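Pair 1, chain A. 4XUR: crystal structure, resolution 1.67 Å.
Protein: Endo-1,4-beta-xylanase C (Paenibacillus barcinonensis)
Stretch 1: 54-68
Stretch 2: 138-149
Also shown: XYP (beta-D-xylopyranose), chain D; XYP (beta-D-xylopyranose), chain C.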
# COMPACT_ATOMS: atom_id res chain seq x y z
N SER A 54 4.83 13.90 -3.41
CA SER A 54 3.89 14.75 -4.16
C SER A 54 2.45 14.31 -3.88
O SER A 54 1.60 14.39 -4.78
CB SER A 54 4.14 14.74 -5.68
OG SER A 54 5.40 15.30 -5.98
N ARG A 55 2.18 13.88 -2.64
CA ARG A 55 0.84 13.48 -2.22
C ARG A 55 0.03 14.76 -1.92
O ARG A 55 0.51 15.65 -1.26
CB ARG A 55 0.90 12.56 -1.00
CG ARG A 55 1.80 11.31 -1.16
CD ARG A 55 1.93 10.51 0.16
NE ARG A 55 0.60 9.96 0.60
CZ ARG A 55 0.04 10.18 1.78
NH1 ARG A 55 0.60 10.91 2.70
NH2 ARG A 55 -1.19 9.65 2.04
N SER A 56 -1.18 14.81 -2.44
CA SER A 56 -2.07 15.98 -2.13
C SER A 56 -3.48 15.46 -1.77
O SER A 56 -4.46 16.24 -1.78
CB SER A 56 -2.12 16.92 -3.32
OG SER A 56 -2.67 16.39 -4.49
N GLU A 57 -3.56 14.18 -1.44
CA GLU A 57 -4.73 13.60 -0.82
C GLU A 57 -4.29 12.50 0.16
O GLU A 57 -3.17 11.96 0.06
CB GLU A 57 -5.69 13.01 -1.87
CG GLU A 57 -6.18 13.92 -2.98
CD GLU A 57 -7.15 15.02 -2.55
OE1 GLU A 57 -7.64 15.02 -1.42
OE2 GLU A 57 -7.40 15.95 -3.40
N THR A 58 -5.14 12.20 1.14
CA THR A 58 -4.81 11.15 2.13
C THR A 58 -4.73 9.84 1.39
O THR A 58 -3.97 8.96 1.77
CB THR A 58 -5.92 10.95 3.22
OG1 THR A 58 -7.16 10.62 2.58
CG2 THR A 58 -6.09 12.19 4.08
N TYR A 59 -5.54 9.73 0.32
CA TYR A 59 -5.64 8.48 -0.44
C TYR A 59 -4.54 8.25 -1.51
O TYR A 59 -4.52 7.17 -2.13
CB TYR A 59 -7.05 8.34 -1.03
CG TYR A 59 -7.47 9.37 -2.02
CD1 TYR A 59 -7.06 9.31 -3.35
CD2 TYR A 59 -8.32 10.43 -1.64
CE1 TYR A 59 -7.47 10.27 -4.27
CE2 TYR A 59 -8.75 11.39 -2.57
CZ TYR A 59 -8.32 11.29 -3.88
OH TYR A 59 -8.72 12.23 -4.83
N HIS A 60 -3.67 9.22 -1.71
CA HIS A 60 -2.46 9.02 -2.52
C HIS A 60 -1.50 8.09 -1.80
O HIS A 60 -1.20 8.26 -0.63
CB HIS A 60 -1.79 10.37 -2.84
CG HIS A 60 -2.59 11.23 -3.72
ND1 HIS A 60 -2.25 12.54 -4.02
CD2 HIS A 60 -3.70 10.97 -4.44
CE1 HIS A 60 -3.15 13.05 -4.85
NE2 HIS A 60 -4.03 12.12 -5.13
N GLY A 61 -0.98 7.12 -2.54
CA GLY A 61 -0.10 6.10 -2.00
C GLY A 61 0.23 5.04 -3.01
O GLY A 61 -0.39 5.02 -4.09
N PRO A 62 1.23 4.19 -2.70
CA PRO A 62 1.66 3.20 -3.70
C PRO A 62 0.68 2.00 -3.75
O PRO A 62 0.31 1.51 -2.69
CB PRO A 62 3.05 2.75 -3.15
CG PRO A 62 2.90 2.90 -1.67
CD PRO A 62 1.91 4.01 -1.41
N LEU A 63 0.31 1.59 -4.93
CA LEU A 63 -0.67 0.49 -5.10
C LEU A 63 -0.11 -0.52 -6.08
O LEU A 63 0.56 -0.15 -7.06
CB LEU A 63 -1.96 1.05 -5.67
CG LEU A 63 -3.13 0.14 -6.08
CD1 LEU A 63 -4.48 0.88 -5.94
CD2 LEU A 63 -3.08 -0.39 -7.53
N VAL A 64 -0.46 -1.79 -5.87
CA VAL A 64 -0.22 -2.87 -6.82
C VAL A 64 -1.37 -3.89 -6.89
O VAL A 64 -1.92 -4.32 -5.86
CB VAL A 64 1.17 -3.54 -6.51
CG1 VAL A 64 1.19 -4.31 -5.16
CG2 VAL A 64 1.57 -4.51 -7.64
N GLU A 65 -1.71 -4.26 -8.11
CA GLU A 65 -2.71 -5.32 -8.40
C GLU A 65 -2.13 -6.66 -7.90
O GLU A 65 -1.03 -7.07 -8.35
CB GLU A 65 -3.02 -5.38 -9.89
CG GLU A 65 -3.94 -6.52 -10.28
CD GLU A 65 -5.34 -6.39 -9.76
OE1 GLU A 65 -6.04 -5.47 -10.24
OE2 GLU A 65 -5.80 -7.20 -8.89
N VAL A 66 -2.87 -7.35 -7.05
CA VAL A 66 -2.38 -8.68 -6.60
C VAL A 66 -3.32 -9.89 -6.83
O VAL A 66 -2.94 -11.00 -6.51
CB VAL A 66 -1.96 -8.65 -5.12
CG1 VAL A 66 -0.76 -7.64 -4.93
CG2 VAL A 66 -3.15 -8.37 -4.22
N LEU A 67 -4.51 -9.65 -7.31
CA LEU A 67 -5.48 -10.74 -7.59
C LEU A 67 -4.82 -11.91 -8.38
O LEU A 67 -4.97 -13.04 -7.98
CB LEU A 67 -6.69 -10.28 -8.30
CG LEU A 67 -7.82 -11.32 -8.31
CD1 LEU A 67 -8.19 -11.82 -6.90
CD2 LEU A 67 -9.05 -10.69 -8.94
N PRO A 68 -4.06 -11.61 -9.46
CA PRO A 68 -3.48 -12.72 -10.23
C PRO A 68 -2.57 -13.66 -9.49
O PRO A 68 -2.38 -14.80 -9.92
CB PRO A 68 -2.70 -11.97 -11.36
CG PRO A 68 -3.33 -10.60 -11.41
CD PRO A 68 -3.55 -10.32 -9.96
N GLY A 138 -17.81 -12.24 -8.77
CA GLY A 138 -17.44 -11.46 -9.95
C GLY A 138 -16.21 -10.56 -9.74
O GLY A 138 -15.87 -9.74 -10.61
N ILE A 139 -15.49 -10.75 -8.62
CA ILE A 139 -14.28 -10.03 -8.37
C ILE A 139 -13.35 -10.08 -9.57
O ILE A 139 -13.12 -11.16 -10.09
CB ILE A 139 -13.53 -10.48 -7.06
CG1 ILE A 139 -12.37 -9.56 -6.63
CG2 ILE A 139 -13.07 -11.95 -7.12
CD1 ILE A 139 -12.70 -8.32 -5.88
N SER A 140 -12.81 -8.91 -9.98
CA SER A 140 -11.93 -8.79 -11.14
C SER A 140 -10.65 -7.98 -10.91
O SER A 140 -9.77 -7.94 -11.80
CB SER A 140 -12.69 -8.24 -12.35
OG SER A 140 -13.23 -6.94 -12.08
N GLY A 141 -10.55 -7.33 -9.78
CA GLY A 141 -9.30 -6.67 -9.26
C GLY A 141 -9.24 -6.58 -7.76
O GLY A 141 -10.25 -6.37 -7.09
N LEU A 142 -8.06 -6.81 -7.21
CA LEU A 142 -7.84 -6.68 -5.80
C LEU A 142 -6.40 -6.17 -5.62
O LEU A 142 -5.45 -6.92 -5.82
CB LEU A 142 -8.01 -8.05 -5.09
CG LEU A 142 -7.96 -8.12 -3.54
CD1 LEU A 142 -8.80 -9.30 -3.00
CD2 LEU A 142 -6.58 -8.22 -3.00
N ARG A 143 -6.29 -4.92 -5.21
CA ARG A 143 -4.98 -4.25 -5.21
C ARG A 143 -4.69 -3.80 -3.82
O ARG A 143 -5.52 -3.16 -3.15
CB ARG A 143 -5.01 -3.05 -6.16
CG ARG A 143 -5.48 -3.35 -7.56
CD ARG A 143 -6.82 -2.72 -7.89
NE ARG A 143 -7.39 -3.22 -9.17
CZ ARG A 143 -8.35 -2.66 -9.88
NH1 ARG A 143 -8.94 -1.53 -9.53
NH2 ARG A 143 -8.71 -3.23 -11.02
N MET A 144 -3.50 -4.13 -3.37
CA MET A 144 -3.07 -3.66 -2.06
C MET A 144 -2.48 -2.26 -2.18
O MET A 144 -1.84 -1.96 -3.16
CB MET A 144 -2.09 -4.60 -1.43
CG MET A 144 -0.74 -4.70 -2.12
SD MET A 144 0.34 -5.78 -1.16
CE MET A 144 0.51 -4.80 0.33
N TYR A 145 -2.66 -1.40 -1.18
CA TYR A 145 -2.04 -0.10 -1.20
C TYR A 145 -1.81 0.45 0.18
O TYR A 145 -2.41 -0.07 1.15
CB TYR A 145 -2.83 0.92 -2.07
CG TYR A 145 -4.19 1.34 -1.60
CD1 TYR A 145 -5.29 0.58 -1.92
CD2 TYR A 145 -4.39 2.58 -0.95
CE1 TYR A 145 -6.56 0.98 -1.54
CE2 TYR A 145 -5.66 2.99 -0.56
CZ TYR A 145 -6.74 2.20 -0.88
OH TYR A 145 -8.03 2.58 -0.53
N ALA A 146 -0.93 1.46 0.28
CA ALA A 146 -0.74 2.16 1.55
C ALA A 146 -1.22 3.57 1.43
O ALA A 146 -1.13 4.18 0.39
CB ALA A 146 0.75 2.17 1.95
N GLU A 147 -1.68 4.11 2.57
CA GLU A 147 -2.21 5.47 2.61
C GLU A 147 -2.22 5.98 4.05
O GLU A 147 -1.88 5.28 4.96
CB GLU A 147 -3.62 5.50 2.08
CG GLU A 147 -4.63 4.70 2.91
CD GLU A 147 -6.01 4.75 2.33
OE1 GLU A 147 -6.37 5.71 1.56
OE2 GLU A 147 -6.79 3.82 2.65
N THR A 148 -2.60 7.24 4.22
CA THR A 148 -2.90 7.79 5.58
C THR A 148 -4.43 7.80 5.82
O THR A 148 -5.25 7.62 4.92
CB THR A 148 -2.29 9.19 5.76
OG1 THR A 148 -2.55 10.02 4.63
CG2 THR A 148 -0.84 9.06 5.89
N PRO A 149 -4.80 7.96 7.08
CA PRO A 149 -6.28 7.84 7.35
C PRO A 149 -7.15 8.81 6.57
O PRO A 149 -6.83 9.95 6.40
CB PRO A 149 -6.34 8.12 8.86
CG PRO A 149 -5.05 7.63 9.40
CD PRO A 149 -4.04 8.01 8.32
C1 XYP D . -10.72 5.93 -0.56
C2 XYP D . -9.77 5.76 0.63
C3 XYP D . -10.18 4.61 1.53
C4 XYP D . -11.68 4.73 1.88
C5 XYP D . -12.53 4.96 0.62
O2 XYP D . -8.46 5.47 0.15
O3 XYP D . -9.43 4.61 2.72
O4 XYP D . -12.07 3.49 2.52
O5 XYP D . -12.09 6.11 -0.06
C1 XYP C . -10.17 7.77 -5.34
C2 XYP C . -11.34 8.37 -4.63
C3 XYP C . -11.16 8.39 -3.15
C4 XYP C . -10.75 6.99 -2.66
C5 XYP C . -9.59 6.44 -3.47
O2 XYP C . -11.55 9.74 -5.13
O3 XYP C . -12.36 8.76 -2.48
O4 XYP C . -10.38 7.07 -1.32
O5 XYP C . -9.92 6.42 -4.85
O HOH W 1 -7.95 -5.74 -12.46

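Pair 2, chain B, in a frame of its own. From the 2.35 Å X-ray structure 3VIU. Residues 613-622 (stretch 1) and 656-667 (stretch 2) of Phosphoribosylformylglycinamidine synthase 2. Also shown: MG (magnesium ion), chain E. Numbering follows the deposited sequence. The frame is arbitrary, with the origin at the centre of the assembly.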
# COMPACT_ATOMS: atom_id res chain seq x y z
N GLY B 613 26.10 15.17 -1.28
CA GLY B 613 26.61 14.97 -2.63
C GLY B 613 27.77 14.00 -2.78
O GLY B 613 28.46 14.01 -3.80
N LEU B 614 28.00 13.16 -1.77
CA LEU B 614 29.09 12.19 -1.83
C LEU B 614 28.75 11.02 -2.75
O LEU B 614 29.65 10.38 -3.30
CB LEU B 614 29.40 11.65 -0.44
CG LEU B 614 30.14 12.59 0.51
CD1 LEU B 614 30.09 12.04 1.93
CD2 LEU B 614 31.58 12.77 0.05
N THR B 615 27.46 10.75 -2.92
CA THR B 615 27.00 9.64 -3.75
C THR B 615 25.64 9.92 -4.39
O THR B 615 24.78 10.55 -3.78
CB THR B 615 26.85 8.35 -2.93
OG1 THR B 615 26.40 7.28 -3.77
CG2 THR B 615 25.82 8.55 -1.82
N ARG B 616 25.45 9.44 -5.62
CA ARG B 616 24.18 9.63 -6.29
C ARG B 616 23.71 8.29 -6.85
O ARG B 616 22.81 8.22 -7.69
CB ARG B 616 24.29 10.66 -7.42
CG ARG B 616 25.26 10.28 -8.49
CD ARG B 616 25.14 11.18 -9.70
NE ARG B 616 26.13 10.82 -10.70
CZ ARG B 616 26.25 11.42 -11.88
NH1 ARG B 616 25.43 12.41 -12.22
NH2 ARG B 616 27.20 11.02 -12.73
N THR B 617 24.34 7.21 -6.39
CA THR B 617 23.95 5.88 -6.82
C THR B 617 24.03 4.92 -5.64
O THR B 617 25.10 4.68 -5.07
CB THR B 617 24.80 5.42 -8.05
OG1 THR B 617 24.81 3.99 -8.13
CG2 THR B 617 26.17 5.95 -7.96
N ALA B 618 22.86 4.42 -5.25
CA ALA B 618 22.73 3.51 -4.11
C ALA B 618 21.66 2.46 -4.38
O ALA B 618 20.76 2.66 -5.19
CB ALA B 618 22.38 4.31 -2.85
N HIS B 619 21.76 1.34 -3.67
CA HIS B 619 20.81 0.26 -3.86
C HIS B 619 20.92 -0.61 -2.62
O HIS B 619 22.03 -0.97 -2.24
CB HIS B 619 21.21 -0.54 -5.11
CG HIS B 619 20.22 -1.59 -5.50
ND1 HIS B 619 20.60 -2.85 -5.91
CD2 HIS B 619 18.86 -1.57 -5.53
CE1 HIS B 619 19.52 -3.56 -6.18
NE2 HIS B 619 18.45 -2.81 -5.96
N ASP B 620 19.81 -0.95 -1.98
CA ASP B 620 19.93 -1.79 -0.80
C ASP B 620 19.98 -3.25 -1.19
O ASP B 620 19.55 -3.63 -2.28
CB ASP B 620 18.80 -1.51 0.20
CG ASP B 620 17.46 -2.04 -0.25
OD1 ASP B 620 17.09 -1.80 -1.42
OD2 ASP B 620 16.77 -2.67 0.57
N VAL B 621 20.56 -4.07 -0.31
CA VAL B 621 20.70 -5.49 -0.55
C VAL B 621 19.54 -6.23 0.13
O VAL B 621 19.50 -6.35 1.35
CB VAL B 621 22.04 -6.01 0.01
CG1 VAL B 621 22.21 -7.49 -0.34
CG2 VAL B 621 23.19 -5.19 -0.54
N ALA B 622 18.61 -6.74 -0.67
CA ALA B 622 17.46 -7.44 -0.13
C ALA B 622 17.42 -8.89 -0.55
O ALA B 622 18.44 -9.58 -0.49
CB ALA B 622 16.18 -6.73 -0.54
N GLU B 656 20.49 -13.54 2.88
CA GLU B 656 19.82 -12.26 3.08
C GLU B 656 20.01 -11.68 4.48
O GLU B 656 20.14 -12.41 5.46
CB GLU B 656 18.33 -12.42 2.75
CG GLU B 656 18.11 -13.29 1.52
CD GLU B 656 16.65 -13.43 1.11
OE1 GLU B 656 15.75 -13.35 1.99
OE2 GLU B 656 16.40 -13.64 -0.10
N ALA B 657 20.06 -10.35 4.55
CA ALA B 657 20.22 -9.61 5.81
C ALA B 657 19.83 -8.16 5.57
O ALA B 657 20.23 -7.56 4.58
CB ALA B 657 21.67 -9.68 6.30
N PRO B 658 19.05 -7.58 6.49
CA PRO B 658 18.61 -6.19 6.35
C PRO B 658 19.71 -5.20 6.70
O PRO B 658 20.81 -5.57 7.05
CB PRO B 658 17.46 -6.11 7.34
CG PRO B 658 18.01 -6.92 8.48
CD PRO B 658 18.56 -8.15 7.76
N SER B 659 19.39 -3.92 6.57
CA SER B 659 20.32 -2.86 6.91
C SER B 659 21.61 -2.84 6.10
O SER B 659 22.63 -2.33 6.58
CB SER B 659 20.64 -2.94 8.41
OG SER B 659 19.45 -3.04 9.19
N ARG B 660 21.59 -3.39 4.90
CA ARG B 660 22.77 -3.41 4.04
C ARG B 660 22.54 -2.57 2.77
O ARG B 660 21.55 -2.76 2.06
CB ARG B 660 23.13 -4.85 3.67
CG ARG B 660 23.35 -5.74 4.89
CD ARG B 660 24.02 -7.06 4.51
NE ARG B 660 23.17 -7.90 3.68
CZ ARG B 660 23.59 -8.97 3.02
NH1 ARG B 660 24.87 -9.33 3.09
NH2 ARG B 660 22.75 -9.68 2.29
N VAL B 661 23.47 -1.65 2.50
CA VAL B 661 23.36 -0.76 1.35
C VAL B 661 24.65 -0.60 0.53
O VAL B 661 25.74 -0.42 1.08
CB VAL B 661 22.93 0.67 1.79
CG1 VAL B 661 22.89 1.61 0.58
CG2 VAL B 661 21.57 0.62 2.46
N LEU B 662 24.49 -0.65 -0.79
CA LEU B 662 25.60 -0.48 -1.72
C LEU B 662 25.54 0.92 -2.31
O LEU B 662 24.45 1.44 -2.57
CB LEU B 662 25.48 -1.49 -2.87
CG LEU B 662 25.65 -2.98 -2.57
CD1 LEU B 662 25.25 -3.82 -3.79
CD2 LEU B 662 27.09 -3.23 -2.19
N PHE B 663 26.69 1.54 -2.53
CA PHE B 663 26.72 2.87 -3.13
C PHE B 663 28.10 3.17 -3.72
O PHE B 663 29.08 2.52 -3.36
CB PHE B 663 26.33 3.96 -2.12
CG PHE B 663 27.38 4.28 -1.11
CD1 PHE B 663 28.14 5.44 -1.23
CD2 PHE B 663 27.62 3.43 -0.05
CE1 PHE B 663 29.11 5.75 -0.29
CE2 PHE B 663 28.59 3.73 0.89
CZ PHE B 663 29.34 4.89 0.77
N THR B 664 28.16 4.12 -4.63
CA THR B 664 29.42 4.47 -5.26
C THR B 664 29.79 5.93 -5.03
O THR B 664 28.91 6.79 -4.88
CB THR B 664 29.37 4.21 -6.77
OG1 THR B 664 28.61 5.25 -7.40
CG2 THR B 664 28.70 2.88 -7.06
N VAL B 665 31.09 6.20 -4.99
CA VAL B 665 31.59 7.55 -4.77
C VAL B 665 32.61 7.84 -5.85
O VAL B 665 33.16 6.92 -6.45
CB VAL B 665 32.31 7.69 -3.40
CG1 VAL B 665 31.37 7.37 -2.28
CG2 VAL B 665 33.51 6.75 -3.35
N GLU B 666 32.85 9.11 -6.11
CA GLU B 666 33.85 9.44 -7.10
C GLU B 666 35.18 9.22 -6.38
O GLU B 666 35.32 9.53 -5.20
CB GLU B 666 33.70 10.89 -7.58
CG GLU B 666 34.64 11.28 -8.72
CD GLU B 666 36.01 11.73 -8.24
OE1 GLU B 666 36.92 11.90 -9.08
OE2 GLU B 666 36.19 11.91 -7.01
N LYS B 667 36.12 8.64 -7.10
CA LYS B 667 37.47 8.31 -6.64
C LYS B 667 38.06 9.23 -5.56
O LYS B 667 38.44 8.78 -4.48
CB LYS B 667 38.38 8.31 -7.87
CG LYS B 667 39.60 7.44 -7.81
CD LYS B 667 40.04 7.12 -9.23
CE LYS B 667 40.10 8.38 -10.10
NZ LYS B 667 40.29 8.08 -11.55
MG MG E . 15.20 -2.33 -2.95
O HOH W 2 31.09 10.89 -5.48
O HOH W 3 14.82 -3.62 -0.86
O HOH W 4 17.04 -4.02 -3.42
O HOH W 5 19.39 -4.66 3.43
O HOH W 6 19.80 -9.06 2.06

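The sharpest difference between the two pairs lies at one matched position, E65(A) in pair 1 and D620(B) in pair 2, where an acidic side chain serves different ends. In pair 1 the carboxylate turns to the partner strand: E65(A) OE1 forms a salt bridge with R143(A) NE at 2.8 Å, and E65(A) OE2 accepts a hydrogen bond from L142(A) N, also at 2.8 Å. In pair 2 the end of the shorter side chain leads away from the other stretch, and D620(B) OD1 binds the magnesium ion at 2.5 Å. The residue facing it, V661(B), offers no charge; the two side chains meet only loosely, D620(B) CB lying 4.2 Å from V661(B) CG2.

Beneath this difference the backbones are alike. Fourteen central residues superpose with an RMSD of 0.8 Å, and in each pair two strands run antiparallel, their directions 158° apart in pair 1 and 168° in pair 2, with a closest approach of 4.6 Å in both. The register is the same. V64(A) and M144(A) form a hydrogen-bonded pair through two bonds of 3.0 Å, V64(A) N to M144(A) O and M144(A) N to V64(A) O. The matched H619(B) and L662(B) do likewise, with H619(B) N to L662(B) O and L662(B) N to H619(B) O both at 2.9 Å. The ladder continues in both directions: A146(A) N reaches P62(A) O at 3.2 Å and T664(B) N reaches T617(B) O at 3.1 Å, while V66(A) N to L142(A) O and V621(B) N to R660(B) O are each 2.9 Å.

On the face carrying L63(A) and Y145(A), an aromatic side chain occupies the same place in both, with the side-chain centres of Y145(A) and F663(B) 0.6 Å apart. Its neighbour differs: L63(A) CB packs 3.7 Å from Y145(A) CB, and L63(A) CD2 also reaches R143(A) CB at 3.6 Å. The smaller A618(B) keeps its CB 4.0 Å from F663(B) CB and 4.4 Å from V661(B) CG1. The tyrosine hydroxyl adds a polar role, as Y145(A) OH donates to O2 of the chain D xylose at 3.0 Å, fitting for a xylanase; F663(B) instead has T615(B) OG1 near the plane of its ring, 3.6 Å from F663(B) CD1.

The other face is filled differently. V64(A) CG1 packs 3.6 Å from M144(A) CG, while the end of H619(B) leads away from the other stretch. Both pairs keep the next contact along: V66(A) CG1 lies 4.1 Å from M144(A) CG, and V621(B) CG2 lies 3.9 Å from L662(B) CG. The matched valines, V66(A) and V621(B), differ in their other partner: V66(A) CG2 touches L142(A) CD2 at 3.6 Å in an apolar contact, while V621(B) CG1 sits over one face of the R660(B) guanidinium, 3.5 Å from R660(B) NH2. In the same arginine, R660(B) NE donates a hydrogen bond to A657(B) O at 3.1 Å.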